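Long-range contacts in hemoglobin subunit alpha (Mustelus griseus, PDB 1GCW), which carries oxygen on heme in the blood, from the gills to the peripheral tissues of the shark: residues Y24-L29 against A53-H58; C104-L109 against A123-L128. One frame throughout, in Å; residues are numbered along the deposited sequence.

The two contacts lie side by side in the globin fold, and their centres are about 16 Å apart. Contact 1 joins residues 24-29 to 53-58 on the distal side of the heme and includes His58, predicted to bind oxygen; contact 2 joins 104-109 to 123-128 and adjoins the porphyrin through Ile105, whose side chain is about 5 Å from heme and about 8 Å from carbon monoxide. Helix 21-35 links the two, because its next face, beyond contact 1, packs on helix 97-112: Cys28 SG lies 3.6 Å from Ile105 CA, and Cys28 O is equally close to Cys104 CB. One helix thus serves both neighbours.

Contact 1. Residues Y24-L29 against A53-H58; sequences YGAECL and AKVQVH. With HEM (protoporphyrin IX containing Fe), chain E; CMO (carbon monoxide), chain F.
Helices 24-29 and 53-58 cross at 114° with axes only 7.5 Å apart, bringing Ala26 CA within 4.6 Å of Gln56 CA. Small residues make such an approach possible: Gly25 puts no side chain on the face turned to the other helix, and the short methyl of Ala26 points toward its partner, where CB meets Gln56 CG at 3.8 Å. Gln56 contributes its CA and CG; beyond CG the chain runs extended at the partly exposed margin. Val55 packs between Ala26 and Leu29. One branch, CG1, lies over the backbone of Ala26, 3.9 Å from Ala26 O, and also reaches Leu29 CB, so a compact beta-branched residue fits here without holding the helices apart. The longer side chain of Leu29 reaches from the crossing to the ligand. Its CG stands beside its own backbone N (chi1 -69°), which carries the isobutyl fork toward helix 53-58: CD1 comes to 3.8 Å from Val55 O and lies at the edge of the His58 ring, near its plane, while CD2 faces the carbon monoxide, 4.1 Å from CMO O. The imidazole of His58 lies over the rim of the heme. Its NE2 approaches the propionate carbon HEM CBD at 3.3 Å, and the meso carbon CHA lies at the ring edge, in plane; His58 ND1 is 3.6 Å from CMO O, with the ligand oblique to the ring. A tight crossing of this kind between the B and E helices is characteristic of globins, and here it places the distal histidine, the predicted oxygen-binding residue, beside a leucine in the ligand pocket.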
loop_
_atom_site.group_PDB
_atom_site.type_symbol
_atom_site.label_atom_id
_atom_site.label_comp_id
_atom_site.label_asym_id
_atom_site.label_seq_id
_atom_site.Cartn_x
_atom_site.Cartn_y
_atom_site.Cartn_z
ATOM N N TYR A 24 -23.079 -6.462 -13.675
ATOM C CA TYR A 24 -21.701 -6.632 -13.236
ATOM C C TYR A 24 -21.325 -5.573 -12.217
ATOM O O TYR A 24 -20.787 -5.887 -11.153
ATOM C CB TYR A 24 -20.750 -6.551 -14.426
ATOM C CG TYR A 24 -20.801 -7.765 -15.294
ATOM C CD1 TYR A 24 -20.372 -9.001 -14.818
ATOM C CD2 TYR A 24 -21.283 -7.691 -16.593
ATOM C CE1 TYR A 24 -20.426 -10.140 -15.618
ATOM C CE2 TYR A 24 -21.343 -8.816 -17.404
ATOM C CZ TYR A 24 -20.913 -10.039 -16.911
ATOM O OH TYR A 24 -20.973 -11.158 -17.714
ATOM N N GLY A 25 -21.607 -4.315 -12.544
ATOM C CA GLY A 25 -21.278 -3.221 -11.645
ATOM C C GLY A 25 -21.837 -3.401 -10.253
ATOM O O GLY A 25 -21.145 -3.157 -9.264
ATOM N N ALA A 26 -23.092 -3.831 -10.167
ATOM C CA ALA A 26 -23.739 -4.037 -8.877
ATOM C C ALA A 26 -22.994 -5.085 -8.058
ATOM O O ALA A 26 -22.823 -4.935 -6.847
ATOM C CB ALA A 26 -25.193 -4.458 -9.083
ATOM N N GLU A 27 -22.544 -6.147 -8.717
ATOM C CA GLU A 27 -21.808 -7.204 -8.021
ATOM C C GLU A 27 -20.462 -6.700 -7.514
ATOM O O GLU A 27 -20.090 -6.950 -6.368
ATOM C CB GLU A 27 -21.587 -8.403 -8.942
ATOM C CG GLU A 27 -21.175 -9.643 -8.171
ATOM C CD GLU A 27 -20.878 -10.820 -9.065
ATOM O OE1 GLU A 27 -21.627 -11.024 -10.046
ATOM O OE2 GLU A 27 -19.894 -11.540 -8.784
ATOM N N CYS A 28 -19.733 -5.992 -8.375
ATOM C CA CYS A 28 -18.434 -5.431 -8.018
ATOM C C CYS A 28 -18.527 -4.597 -6.753
ATOM O O CYS A 28 -17.748 -4.784 -5.818
ATOM C CB CYS A 28 -17.915 -4.538 -9.143
ATOM S SG CYS A 28 -17.414 -5.459 -10.592
ATOM N N LEU A 29 -19.475 -3.659 -6.736
ATOM C CA LEU A 29 -19.661 -2.786 -5.575
ATOM C C LEU A 29 -20.132 -3.577 -4.364
ATOM O O LEU A 29 -19.657 -3.350 -3.257
ATOM C CB LEU A 29 -20.661 -1.675 -5.893
ATOM C CG LEU A 29 -20.183 -0.629 -6.907
ATOM C CD1 LEU A 29 -21.315 0.346 -7.185
ATOM C CD2 LEU A 29 -18.958 0.108 -6.370
ATOM N N ALA A 53 -31.271 -0.742 -5.403
ATOM C CA ALA A 53 -31.601 0.002 -6.606
ATOM C C ALA A 53 -30.522 0.992 -6.991
ATOM O O ALA A 53 -30.177 1.102 -8.162
ATOM C CB ALA A 53 -32.918 0.728 -6.420
ATOM N N LYS A 54 -29.995 1.711 -6.005
ATOM C CA LYS A 54 -28.975 2.716 -6.261
ATOM C C LYS A 54 -27.644 2.068 -6.588
ATOM O O LYS A 54 -26.892 2.566 -7.423
ATOM C CB LYS A 54 -28.835 3.646 -5.054
ATOM C CG LYS A 54 -29.635 4.943 -5.177
ATOM C CD LYS A 54 -30.242 5.382 -3.844
ATOM C CE LYS A 54 -31.034 6.690 -3.995
ATOM N NZ LYS A 54 -31.116 7.497 -2.734
ATOM N N VAL A 55 -27.361 0.948 -5.933
ATOM C CA VAL A 55 -26.122 0.217 -6.161
ATOM C C VAL A 55 -26.023 -0.219 -7.619
ATOM O O VAL A 55 -24.951 -0.187 -8.219
ATOM C CB VAL A 55 -26.055 -1.036 -5.265
ATOM C CG1 VAL A 55 -24.868 -1.899 -5.651
ATOM C CG2 VAL A 55 -25.963 -0.622 -3.813
ATOM N N GLN A 56 -27.151 -0.617 -8.191
ATOM C CA GLN A 56 -27.172 -1.078 -9.564
ATOM C C GLN A 56 -26.935 0.031 -10.589
ATOM O O GLN A 56 -26.153 -0.138 -11.521
ATOM C CB GLN A 56 -28.499 -1.793 -9.846
ATOM C CG GLN A 56 -28.705 -3.034 -8.974
ATOM C CD GLN A 56 -30.112 -3.610 -9.040
ATOM O OE1 GLN A 56 -30.433 -4.555 -8.319
ATOM N NE2 GLN A 56 -30.956 -3.047 -9.903
ATOM N N VAL A 57 -27.610 1.162 -10.425
ATOM C CA VAL A 57 -27.449 2.269 -11.363
ATOM C C VAL A 57 -25.989 2.710 -11.373
ATOM O O VAL A 57 -25.381 2.847 -12.429
ATOM C CB VAL A 57 -28.352 3.481 -10.986
ATOM C CG1 VAL A 57 -27.984 4.696 -11.822
ATOM C CG2 VAL A 57 -29.807 3.132 -11.213
ATOM N N HIS A 58 -25.434 2.927 -10.189
ATOM C CA HIS A 58 -24.041 3.342 -10.081
ATOM C C HIS A 58 -23.102 2.287 -10.657
ATOM O O HIS A 58 -22.156 2.619 -11.372
ATOM C CB HIS A 58 -23.677 3.611 -8.624
ATOM C CG HIS A 58 -22.668 4.742 -8.684
ATOM N ND1 HIS A 58 -21.403 4.620 -8.111
ATOM C CD2 HIS A 58 -22.906 6.004 -9.272
ATOM C CE1 HIS A 58 -20.922 5.831 -8.330
ATOM N NE2 HIS A 58 -21.701 6.630 -8.980
HETATM C CHA HEM E . -18.549 8.383 -9.018
HETATM C CHB HEM E . -16.046 5.422 -11.973
HETATM C CHC HEM E . -13.408 4.066 -8.166
HETATM C CHD HEM E . -16.315 6.566 -5.116
HETATM C C1A HEM E . -18.078 7.651 -10.147
HETATM C C2A HEM E . -18.598 7.801 -11.499
HETATM C C3A HEM E . -17.897 6.966 -12.307
HETATM C C4A HEM E . -16.964 6.280 -11.459
HETATM C CMA HEM E . -18.077 6.788 -13.807
HETATM C CAA HEM E . -19.730 8.719 -11.930
HETATM C CBA HEM E . -19.160 10.065 -12.333
HETATM C CGA HEM E . -20.231 11.104 -12.560
HETATM O O1A HEM E . -20.444 11.938 -11.657
HETATM O O2A HEM E . -20.858 11.086 -13.640
HETATM C C1B HEM E . -15.132 4.824 -11.168
HETATM C C2B HEM E . -14.148 3.909 -11.697
HETATM C C3B HEM E . -13.362 3.485 -10.659
HETATM C C4B HEM E . -13.878 4.226 -9.463
HETATM C CMB HEM E . -14.031 3.423 -13.161
HETATM C CAB HEM E . -12.347 2.512 -10.858
HETATM C CBB HEM E . -11.553 1.870 -9.901
HETATM C C1C HEM E . -14.007 4.606 -7.020
HETATM C C2C HEM E . -13.612 4.236 -5.666
HETATM C C3C HEM E . -14.471 4.898 -4.835
HETATM C C4C HEM E . -15.361 5.689 -5.650
HETATM C CMC HEM E . -12.517 3.259 -5.200
HETATM C CAC HEM E . -14.550 4.791 -3.441
HETATM C CBC HEM E . -14.608 3.596 -2.711
HETATM C C1D HEM E . -17.181 7.244 -5.941
HETATM C C2D HEM E . -18.215 8.103 -5.435
HETATM C C3D HEM E . -18.757 8.659 -6.536
HETATM C C4D HEM E . -18.131 8.138 -7.703
HETATM C CMD HEM E . -18.595 8.298 -3.960
HETATM C CAD HEM E . -19.866 9.660 -6.556
HETATM C CBD HEM E . -21.162 8.886 -6.678
HETATM C CGD HEM E . -22.368 9.779 -6.559
HETATM O O1D HEM E . -23.038 9.715 -5.513
HETATM O O2D HEM E . -22.642 10.544 -7.507
HETATM N NA HEM E . -17.072 6.671 -10.120
HETATM N NB HEM E . -14.991 5.026 -9.801
HETATM N NC HEM E . -15.125 5.474 -7.009
HETATM N ND HEM E . -17.169 7.225 -7.336
HETATM FE FE HEM E . -16.123 6.123 -8.563
HETATM C C CMO F . -17.285 4.622 -8.278
HETATM O O CMO F . -17.927 3.749 -8.015
#

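Contact 2. Residues C104-L109 against A123-L128; sequences CIIVTL and AVDKLL
Cys104 O is held by two donors from the next turn of its own helix, Thr108 N at 3.1 Å and Thr108 OG1 at 3.0 Å, which reach it from opposite faces of the carbonyl plane. The hydroxyl bond meets the C=O at 152° and returns the polar group of a buried threonine to the backbone, on a side of helix 104-109 away from residues 123-128. Across the contact no hydrogen bond forms and the union is mainly apolar. The helices run nearly antiparallel, at 150°, and their axes stay 10.8 Å apart, a gap that branched side chains bridge. Ile106 does most of this: CG1 rests against Leu128 CD2 at 3.9 Å and slides past Val124 CG1, while the terminal CD1 touches Asp125 OD1 at 4.0 Å beside the aspartate CB. Leu109 CD1 and Val124 CG1 meet tip to tip at 3.7 Å, Val124 having turned that branch anti to its backbone N (chi1 169°). At the other end, Ile105 CG2 is 4.1 Å from Leu128 CD2, so one leucine methyl serves both isoleucines. Around this seam the antiparallel G and H helices of the globin fold meet further helices: Leu109 also packs on Ile13 and Leu17 of helix 6-19, Ile105 and Thr108 touch Cys28 of helix 21-35, and Val107 faces a polar side chain of a neighbouring subunit of the other type.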
loop_
_atom_site.group_PDB
_atom_site.type_symbol
_atom_site.label_atom_id
_atom_site.label_comp_id
_atom_site.label_asym_id
_atom_site.label_seq_id
_atom_site.Cartn_x
_atom_site.Cartn_y
_atom_site.Cartn_z
ATOM N N CYS A 104 -12.049 -6.411 -6.530
ATOM C CA CYS A 104 -13.420 -6.887 -6.528
ATOM C C CYS A 104 -13.924 -7.027 -7.954
ATOM O O CYS A 104 -14.719 -7.908 -8.247
ATOM C CB CYS A 104 -14.304 -5.945 -5.723
ATOM S SG CYS A 104 -14.031 -6.154 -3.963
ATOM N N ILE A 105 -13.462 -6.164 -8.850
ATOM C CA ILE A 105 -13.872 -6.260 -10.241
ATOM C C ILE A 105 -13.289 -7.536 -10.845
ATOM O O ILE A 105 -13.921 -8.189 -11.682
ATOM C CB ILE A 105 -13.342 -5.086 -11.073
ATOM C CG1 ILE A 105 -14.072 -3.800 -10.692
ATOM C CG2 ILE A 105 -13.503 -5.391 -12.558
ATOM C CD1 ILE A 105 -13.419 -2.549 -11.253
ATOM N N ILE A 106 -12.066 -7.872 -10.433
ATOM C CA ILE A 106 -11.373 -9.061 -10.927
ATOM C C ILE A 106 -12.045 -10.371 -10.462
ATOM O O ILE A 106 -12.228 -11.294 -11.262
ATOM C CB ILE A 106 -9.867 -9.013 -10.517
ATOM C CG1 ILE A 106 -9.068 -8.279 -11.600
ATOM C CG2 ILE A 106 -9.305 -10.409 -10.352
ATOM C CD1 ILE A 106 -7.634 -8.064 -11.244
ATOM N N VAL A 107 -12.420 -10.431 -9.185
ATOM C CA VAL A 107 -13.100 -11.594 -8.606
ATOM C C VAL A 107 -14.452 -11.790 -9.289
ATOM O O VAL A 107 -14.911 -12.916 -9.468
ATOM C CB VAL A 107 -13.376 -11.407 -7.091
ATOM C CG1 VAL A 107 -14.368 -12.447 -6.608
ATOM C CG2 VAL A 107 -12.101 -11.529 -6.298
ATOM N N THR A 108 -15.097 -10.682 -9.648
ATOM C CA THR A 108 -16.391 -10.739 -10.315
ATOM C C THR A 108 -16.218 -11.346 -11.693
ATOM O O THR A 108 -17.068 -12.110 -12.167
ATOM C CB THR A 108 -17.005 -9.344 -10.475
ATOM O OG1 THR A 108 -17.419 -8.858 -9.193
ATOM C CG2 THR A 108 -18.212 -9.398 -11.400
ATOM N N LEU A 109 -15.110 -11.002 -12.339
ATOM C CA LEU A 109 -14.826 -11.527 -13.663
ATOM C C LEU A 109 -14.534 -13.025 -13.586
ATOM O O LEU A 109 -15.049 -13.799 -14.390
ATOM C CB LEU A 109 -13.638 -10.793 -14.277
ATOM C CG LEU A 109 -13.898 -9.345 -14.694
ATOM C CD1 LEU A 109 -12.578 -8.684 -15.035
ATOM C CD2 LEU A 109 -14.845 -9.306 -15.896
ATOM N N ALA A 123 -3.686 -8.870 -18.235
ATOM C CA ALA A 123 -4.139 -7.775 -19.076
ATOM C C ALA A 123 -5.217 -6.945 -18.387
ATOM O O ALA A 123 -5.204 -5.714 -18.473
ATOM C CB ALA A 123 -4.669 -8.331 -20.390
ATOM N N VAL A 124 -6.150 -7.617 -17.713
ATOM C CA VAL A 124 -7.231 -6.924 -17.022
ATOM C C VAL A 124 -6.639 -6.121 -15.885
ATOM O O VAL A 124 -6.991 -4.961 -15.680
ATOM C CB VAL A 124 -8.280 -7.912 -16.459
ATOM C CG1 VAL A 124 -9.234 -7.192 -15.539
ATOM C CG2 VAL A 124 -9.061 -8.534 -17.589
ATOM N N ASP A 125 -5.726 -6.735 -15.146
ATOM C CA ASP A 125 -5.087 -6.046 -14.036
ATOM C C ASP A 125 -4.282 -4.857 -14.562
ATOM O O ASP A 125 -4.151 -3.843 -13.886
ATOM C CB ASP A 125 -4.174 -7.005 -13.269
ATOM C CG ASP A 125 -3.484 -6.340 -12.089
ATOM O OD1 ASP A 125 -4.112 -6.224 -11.010
ATOM O OD2 ASP A 125 -2.307 -5.941 -12.242
ATOM N N LYS A 126 -3.747 -4.984 -15.769
ATOM C CA LYS A 126 -2.974 -3.897 -16.365
ATOM C C LYS A 126 -3.896 -2.710 -16.636
ATOM O O LYS A 126 -3.570 -1.560 -16.319
ATOM C CB LYS A 126 -2.323 -4.355 -17.672
ATOM C CG LYS A 126 -0.887 -3.879 -17.836
ATOM C CD LYS A 126 -0.505 -3.694 -19.301
ATOM C CE LYS A 126 0.994 -3.912 -19.518
ATOM N NZ LYS A 126 1.385 -3.744 -20.950
ATOM N N LEU A 127 -5.049 -2.994 -17.229
ATOM C CA LEU A 127 -6.017 -1.951 -17.525
ATOM C C LEU A 127 -6.495 -1.330 -16.217
ATOM O O LEU A 127 -6.403 -0.122 -16.013
ATOM C CB LEU A 127 -7.207 -2.542 -18.276
ATOM C CG LEU A 127 -8.406 -1.618 -18.489
ATOM C CD1 LEU A 127 -8.037 -0.447 -19.373
ATOM C CD2 LEU A 127 -9.522 -2.418 -19.118
ATOM N N LEU A 128 -6.992 -2.168 -15.318
ATOM C CA LEU A 128 -7.480 -1.671 -14.050
ATOM C C LEU A 128 -6.426 -0.809 -13.377
ATOM O O LEU A 128 -6.733 0.247 -12.831
ATOM C CB LEU A 128 -7.869 -2.838 -13.150
ATOM C CG LEU A 128 -9.362 -3.171 -13.092
ATOM C CD1 LEU A 128 -10.034 -2.905 -14.418
ATOM C CD2 LEU A 128 -9.517 -4.619 -12.710
#